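Local coordinates for nematode fatty acid retinoid binding protein (Necator americanus, PDB 4XCP), which probably binds fatty acids and retinol as a secreted, all-helical lipid carrier of a parasitic hookworm, with palmitic acid found inside the crystallised protein, at residues L40-V51 and S63-L74. Sequence-based numbering, arbitrary orientation.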
ATOM      1  N   LEU A  40       9.377   8.799  -8.172  1.00 13.74           N
ATOM      2  CA  LEU A  40       8.786  10.129  -7.982  1.00 13.02           C
ATOM      3  C   LEU A  40       9.786  11.284  -8.024  1.00 16.38           C
ATOM      4  O   LEU A  40      10.792  11.294  -7.296  1.00 15.93           O
ATOM      5  CB  LEU A  40       7.942  10.200  -6.695  1.00 12.69           C
ATOM      6  CG  LEU A  40       6.748   9.226  -6.615  1.00 17.59           C
ATOM      7  CD1 LEU A  40       6.098   9.252  -5.206  1.00 17.29           C
ATOM      8  CD2 LEU A  40       5.696   9.504  -7.724  1.00 16.99           C
ATOM      9  N   SER A  41       9.490  12.261  -8.893  1.00 12.09           N
ATOM     10  CA  SER A  41      10.291  13.484  -9.008  1.00 11.88           C
ATOM     11  C   SER A  41       9.842  14.420  -7.877  1.00 17.90           C
ATOM     12  O   SER A  41       8.834  14.161  -7.219  1.00 16.25           O
ATOM     13  CB  SER A  41      10.021  14.158 -10.351  1.00 12.38           C
ATOM     14  OG  SER A  41       8.667  14.597 -10.390  1.00 15.18           O
ATOM     15  N   ASP A  42      10.560  15.530  -7.678  1.00 17.43           N
ATOM     16  CA  ASP A  42      10.172  16.511  -6.678  1.00 18.12           C
ATOM     17  C   ASP A  42       8.746  17.079  -7.008  1.00 18.73           C
ATOM     18  O   ASP A  42       7.907  17.208  -6.121  1.00 16.33           O
ATOM     19  CB  ASP A  42      11.250  17.607  -6.607  1.00 20.96           C
ATOM     20  CG  ASP A  42      10.840  18.813  -5.817  1.00 31.38           C
ATOM     21  OD1 ASP A  42      10.836  18.731  -4.574  1.00 35.26           O
ATOM     22  OD2 ASP A  42      10.525  19.833  -6.435  1.00 30.51           O
ATOM     23  N   GLY A  43       8.499  17.381  -8.278  1.00 14.92           N
ATOM     24  CA  GLY A  43       7.204  17.849  -8.762  1.00 13.63           C
ATOM     25  C   GLY A  43       6.096  16.837  -8.541  1.00 17.07           C
ATOM     26  O   GLY A  43       4.989  17.211  -8.137  1.00 14.54           O
ATOM     27  N   ASP A  44       6.382  15.531  -8.795  1.00 14.21           N
ATOM     28  CA  ASP A  44       5.393  14.457  -8.578  1.00 14.02           C
ATOM     29  C   ASP A  44       4.871  14.479  -7.133  1.00 18.71           C
ATOM     30  O   ASP A  44       3.666  14.427  -6.916  1.00 17.95           O
ATOM     31  CB  ASP A  44       6.010  13.066  -8.861  1.00 15.13           C
ATOM     32  CG  ASP A  44       6.219  12.723 -10.332  1.00 19.78           C
ATOM     33  OD1 ASP A  44       5.529  13.322 -11.191  1.00 18.98           O
ATOM     34  OD2 ASP A  44       7.091  11.863 -10.626  1.00 18.94           O
ATOM     35  N   LYS A  45       5.799  14.557  -6.161  1.00 15.62           N
ATOM     36  CA  LYS A  45       5.535  14.599  -4.717  1.00 15.42           C
ATOM     37  C   LYS A  45       4.721  15.831  -4.331  1.00 18.44           C
ATOM     38  O   LYS A  45       3.824  15.709  -3.509  1.00 17.80           O
ATOM     39  CB  LYS A  45       6.857  14.594  -3.943  1.00 15.88           C
ATOM     40  CG  LYS A  45       7.593  13.256  -4.008  1.00 21.73           C
ATOM     41  CD  LYS A  45       9.005  13.578  -3.582  1.00 30.98           C
ATOM     42  CE  LYS A  45       9.934  12.436  -3.453  1.00 35.15           C
ATOM     43  NZ  LYS A  45      11.220  12.941  -2.886  1.00 33.45           N
ATOM     44  N   THR A  46       5.011  17.006  -4.942  1.00 14.96           N
ATOM     45  CA  THR A  46       4.234  18.218  -4.676  1.00 15.55           C
ATOM     46  C   THR A  46       2.777  17.998  -5.084  1.00 18.96           C
ATOM     47  O   THR A  46       1.867  18.310  -4.311  1.00 18.71           O
ATOM     48  CB  THR A  46       4.833  19.422  -5.398  1.00 18.31           C
ATOM     49  OG1 THR A  46       6.067  19.696  -4.760  1.00 18.51           O
ATOM     50  CG2 THR A  46       3.919  20.667  -5.330  1.00 15.84           C
ATOM     51  N   VAL A  47       2.569  17.462  -6.300  1.00 14.73           N
ATOM     52  CA  VAL A  47       1.237  17.240  -6.855  1.00 15.24           C
ATOM     53  C   VAL A  47       0.453  16.190  -6.032  1.00 18.45           C
ATOM     54  O   VAL A  47      -0.725  16.415  -5.742  1.00 17.04           O
ATOM     55  CB  VAL A  47       1.303  16.951  -8.380  1.00 20.01           C
ATOM     56  CG1 VAL A  47      -0.064  16.568  -8.938  1.00 20.56           C
ATOM     57  CG2 VAL A  47       1.837  18.183  -9.124  1.00 19.43           C
ATOM     58  N   LEU A  48       1.127  15.115  -5.574  1.00 16.65           N
ATOM     59  CA  LEU A  48       0.480  14.094  -4.734  1.00 16.51           C
ATOM     60  C   LEU A  48       0.025  14.688  -3.403  1.00 20.17           C
ATOM     61  O   LEU A  48      -1.124  14.477  -2.994  1.00 20.57           O
ATOM     62  CB  LEU A  48       1.395  12.868  -4.520  1.00 16.11           C
ATOM     63  CG  LEU A  48       1.635  11.997  -5.771  1.00 20.13           C
ATOM     64  CD1 LEU A  48       2.731  10.980  -5.516  1.00 19.74           C
ATOM     65  CD2 LEU A  48       0.346  11.284  -6.232  1.00 20.25           C
ATOM     66  N   LYS A  49       0.899  15.475  -2.770  1.00 16.03           N
ATOM     67  CA  LYS A  49       0.622  16.162  -1.514  1.00 17.30           C
ATOM     68  C   LYS A  49      -0.543  17.156  -1.677  1.00 21.89           C
ATOM     69  O   LYS A  49      -1.456  17.155  -0.848  1.00 21.62           O
ATOM     70  CB  LYS A  49       1.895  16.867  -1.007  1.00 21.30           C
ATOM     71  CG  LYS A  49       1.719  17.619   0.315  1.00 34.54           C
ATOM     72  CD  LYS A  49       3.025  18.232   0.770  1.00 48.18           C
ATOM     73  CE  LYS A  49       2.883  19.020   2.056  1.00 64.46           C
ATOM     74  NZ  LYS A  49       2.641  18.147   3.237  1.00 71.27           N
ATOM     75  N   GLU A  50      -0.528  17.977  -2.748  1.00 18.41           N
ATOM     76  CA  GLU A  50      -1.612  18.947  -3.016  1.00 19.03           C
ATOM     77  C   GLU A  50      -2.963  18.241  -3.237  1.00 22.87           C
ATOM     78  O   GLU A  50      -3.974  18.693  -2.715  1.00 23.11           O
ATOM     79  CB  GLU A  50      -1.280  19.833  -4.234  1.00 19.93           C
ATOM     80  CG  GLU A  50      -0.231  20.878  -3.924  1.00 22.86           C
ATOM     81  CD  GLU A  50       0.329  21.593  -5.133  1.00 27.34           C
ATOM     82  OE1 GLU A  50       0.084  21.142  -6.271  1.00 17.97           O
ATOM     83  OE2 GLU A  50       1.088  22.562  -4.934  1.00 22.12           O
ATOM     84  N   VAL A  51      -2.977  17.138  -4.008  1.00 19.04           N
ATOM     85  CA  VAL A  51      -4.206  16.366  -4.222  1.00 19.25           C
ATOM     86  C   VAL A  51      -4.684  15.793  -2.864  1.00 22.83           C
ATOM     87  O   VAL A  51      -5.849  15.929  -2.525  1.00 22.26           O
ATOM     88  CB  VAL A  51      -4.050  15.269  -5.321  1.00 22.01           C
ATOM     89  CG1 VAL A  51      -5.258  14.318  -5.341  1.00 21.58           C
ATOM     90  CG2 VAL A  51      -3.868  15.912  -6.690  1.00 21.45           C
ATOM     91  N   SER A  63     -10.168  10.566  -6.150  1.00 20.99           N
ATOM     92  CA  SER A  63      -8.833  11.046  -5.801  1.00 19.89           C
ATOM     93  C   SER A  63      -7.910  10.969  -7.054  1.00 20.82           C
ATOM     94  O   SER A  63      -7.181  11.915  -7.338  1.00 20.12           O
ATOM     95  CB  SER A  63      -8.263  10.203  -4.662  1.00 22.92           C
ATOM     96  OG  SER A  63      -7.028  10.762  -4.248  1.00 39.58           O
ATOM     97  N   ILE A  64      -7.987   9.859  -7.819  1.00 17.37           N
ATOM     98  CA  ILE A  64      -7.213   9.646  -9.064  1.00 16.86           C
ATOM     99  C   ILE A  64      -7.665  10.642 -10.164  1.00 20.98           C
ATOM    100  O   ILE A  64      -6.828  11.219 -10.864  1.00 20.70           O
ATOM    101  CB  ILE A  64      -7.294   8.155  -9.515  1.00 19.78           C
ATOM    102  CG1 ILE A  64      -6.666   7.231  -8.442  1.00 19.84           C
ATOM    103  CG2 ILE A  64      -6.635   7.928 -10.911  1.00 19.44           C
ATOM    104  CD1 ILE A  64      -6.871   5.719  -8.704  1.00 23.58           C
ATOM    105  N   ALA A  65      -8.985  10.875 -10.275  1.00 17.55           N
ATOM    106  CA  ALA A  65      -9.536  11.841 -11.237  1.00 17.33           C
ATOM    107  C   ALA A  65      -9.005  13.256 -10.940  1.00 21.27           C
ATOM    108  O   ALA A  65      -8.612  13.957 -11.873  1.00 21.81           O
ATOM    109  CB  ALA A  65     -11.070  11.811 -11.206  1.00 18.39           C
ATOM    110  N   ALA A  66      -8.936  13.656  -9.646  1.00 18.68           N
ATOM    111  CA  ALA A  66      -8.390  14.964  -9.232  1.00 18.75           C
ATOM    112  C   ALA A  66      -6.896  15.020  -9.571  1.00 22.40           C
ATOM    113  O   ALA A  66      -6.416  16.036 -10.063  1.00 22.88           O
ATOM    114  CB  ALA A  66      -8.613  15.195  -7.736  1.00 19.47           C
ATOM    115  N   LEU A  67      -6.179  13.897  -9.375  1.00 17.65           N
ATOM    116  CA  LEU A  67      -4.766  13.797  -9.714  1.00 17.22           C
ATOM    117  C   LEU A  67      -4.532  13.961 -11.241  1.00 21.22           C
ATOM    118  O   LEU A  67      -3.648  14.718 -11.646  1.00 20.28           O
ATOM    119  CB  LEU A  67      -4.165  12.465  -9.183  1.00 16.85           C
ATOM    120  CG  LEU A  67      -2.694  12.201  -9.555  1.00 20.66           C
ATOM    121  CD1 LEU A  67      -1.764  13.287  -9.004  1.00 20.61           C
ATOM    122  CD2 LEU A  67      -2.257  10.851  -9.097  1.00 18.97           C
ATOM    123  N   LYS A  68      -5.343  13.277 -12.070  1.00 18.94           N
ATOM    124  CA  LYS A  68      -5.282  13.334 -13.535  1.00 18.86           C
ATOM    125  C   LYS A  68      -5.495  14.753 -14.040  1.00 22.82           C
ATOM    126  O   LYS A  68      -4.851  15.153 -15.003  1.00 22.23           O
ATOM    127  CB  LYS A  68      -6.326  12.392 -14.165  1.00 21.91           C
ATOM    128  CG  LYS A  68      -5.939  10.925 -14.129  1.00 27.03           C
ATOM    129  CD  LYS A  68      -7.033  10.053 -14.716  1.00 38.02           C
ATOM    130  CE  LYS A  68      -6.562   8.648 -15.000  1.00 51.15           C
ATOM    131  NZ  LYS A  68      -7.711   7.719 -15.202  1.00 64.36           N
ATOM    132  N   LYS A  69      -6.374  15.522 -13.372  1.00 20.51           N
ATOM    133  CA  LYS A  69      -6.652  16.919 -13.713  1.00 20.90           C
ATOM    134  C   LYS A  69      -5.370  17.761 -13.566  1.00 23.99           C
ATOM    135  O   LYS A  69      -5.045  18.539 -14.463  1.00 23.14           O
ATOM    136  CB  LYS A  69      -7.798  17.471 -12.838  1.00 23.65           C
ATOM    137  CG  LYS A  69      -8.237  18.895 -13.200  1.00 48.18           C
ATOM    138  CD  LYS A  69      -8.257  19.851 -11.983  1.00 59.79           C
ATOM    139  CE  LYS A  69      -6.910  20.494 -11.672  1.00 57.14           C
ATOM    140  NZ  LYS A  69      -6.818  20.941 -10.254  1.00 49.19           N
ATOM    141  N   LYS A  70      -4.626  17.569 -12.459  1.00 20.16           N
ATOM    142  CA  LYS A  70      -3.376  18.292 -12.213  1.00 19.45           C
ATOM    143  C   LYS A  70      -2.249  17.760 -13.092  1.00 21.15           C
ATOM    144  O   LYS A  70      -1.432  18.532 -13.567  1.00 19.79           O
ATOM    145  CB  LYS A  70      -2.961  18.161 -10.747  1.00 22.22           C
ATOM    146  CG  LYS A  70      -3.982  18.678  -9.739  1.00 33.22           C
ATOM    147  CD  LYS A  70      -3.618  20.031  -9.178  1.00 42.36           C
ATOM    148  CE  LYS A  70      -2.604  19.982  -8.054  1.00 41.04           C
ATOM    149  NZ  LYS A  70      -2.365  21.348  -7.517  1.00 41.22           N
ATOM    150  N   SER A  71      -2.181  16.433 -13.257  1.00 18.06           N
ATOM    151  CA  SER A  71      -1.120  15.732 -13.975  1.00 16.18           C
ATOM    152  C   SER A  71      -1.635  14.508 -14.724  1.00 22.02           C
ATOM    153  O   SER A  71      -1.692  13.412 -14.149  1.00 22.09           O
ATOM    154  CB  SER A  71      -0.006  15.317 -13.012  1.00 15.06           C
ATOM    155  OG  SER A  71       1.010  14.574 -13.676  1.00 17.18           O
ATOM    156  N   PRO A  72      -1.958  14.637 -16.029  1.00 20.72           N
ATOM    157  CA  PRO A  72      -2.368  13.448 -16.791  1.00 20.27           C
ATOM    158  C   PRO A  72      -1.341  12.305 -16.705  1.00 22.19           C
ATOM    159  O   PRO A  72      -1.735  11.159 -16.599  1.00 20.89           O
ATOM    160  CB  PRO A  72      -2.502  13.990 -18.223  1.00 22.73           C
ATOM    161  CG  PRO A  72      -2.848  15.444 -18.034  1.00 26.41           C
ATOM    162  CD  PRO A  72      -1.989  15.854 -16.877  1.00 21.93           C
ATOM    163  N   GLU A  73      -0.034  12.613 -16.707  1.00 19.35           N
ATOM    164  CA  GLU A  73       1.011  11.595 -16.647  1.00 18.84           C
ATOM    165  C   GLU A  73       1.095  10.866 -15.303  1.00 19.79           C
ATOM    166  O   GLU A  73       1.078   9.635 -15.302  1.00 18.13           O
ATOM    167  CB  GLU A  73       2.362  12.164 -17.045  1.00 20.34           C
ATOM    168  CG  GLU A  73       2.494  12.326 -18.549  1.00 33.64           C
ATOM    169  CD  GLU A  73       3.877  12.722 -19.026  1.00 49.99           C
ATOM    170  OE1 GLU A  73       4.844  12.592 -18.238  1.00 30.13           O
ATOM    171  OE2 GLU A  73       3.998  13.125 -20.205  1.00 46.32           O
ATOM    172  N   LEU A  74       1.161  11.599 -14.180  1.00 15.42           N
ATOM    173  CA  LEU A  74       1.194  10.961 -12.850  1.00 15.44           C
ATOM    174  C   LEU A  74      -0.137  10.272 -12.562  1.00 18.12           C
ATOM    175  O   LEU A  74      -0.133   9.172 -12.038  1.00 17.34           O
ATOM    176  CB  LEU A  74       1.538  11.972 -11.735  1.00 15.48           C
ATOM    177  CG  LEU A  74       1.817  11.433 -10.313  1.00 18.74           C
ATOM    178  CD1 LEU A  74       2.878  10.367 -10.315  1.00 18.85           C
ATOM    179  CD2 LEU A  74       2.219  12.542  -9.410  1.00 16.69           C
TER
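Glu50 and Lys70 join two helices by a salt bridge, with Lys70 NZ 2.8 Å from Glu50 OE1. The ammonium reaches that oxygen from above the carboxylate plane, 51° out of it. Bends at chi2 and chi3 turn the lysine end towards helix 42-53, where NZ meets the carboxylate and also lies beside Glu50 CB, while Lys70 CB and CG stay against that helix's valines. Both residues are exposed, so the bridge lies at the solvent edge, with apolar packing beneath it. Val51 is the knob there, set in a hole made by Ser63, Ala66, Leu67 and Lys70. Its CG1 comes 3.7 Å from Ser63 O, and its CG2 lies over Leu67 CA at 3.8 Å. One turn earlier, Val47 meets Leu67 at about a right angle, Val47 CG1 being 3.7 Å from Leu67 CD1, and its side chain passes that of Lys70 in the opposite direction, CG1 against Lys70 CB.

Val51 thus makes a single knob-into-hole within the packing of consecutive helices of the all-helical FAR fold, with short segment axes 9.9 Å apart at 135°. One palmitic acid touches Leu48 and another Ser63, placing the pair beside bound lipid, consistent with a wall of the binding site.

Leu74, in the first turn of helix 72-90, closes the other end. With CG anti to the backbone N (chi1 -171°), its isobutyl group extends toward helix 42-53; CD2 packs on Leu48 CG at 3.7 Å, and CD1 touches Leu40 CD2. Its methyls also face Asp44 OD1, while Asp44 OD2 takes part in a capping box: Ser41 N donates to it, and Asp44 N to Ser41 OG at 2.9 Å. Across the contact, Ser71 caps Leu74's helix, OG accepting from Leu74 N at 3.0 Å.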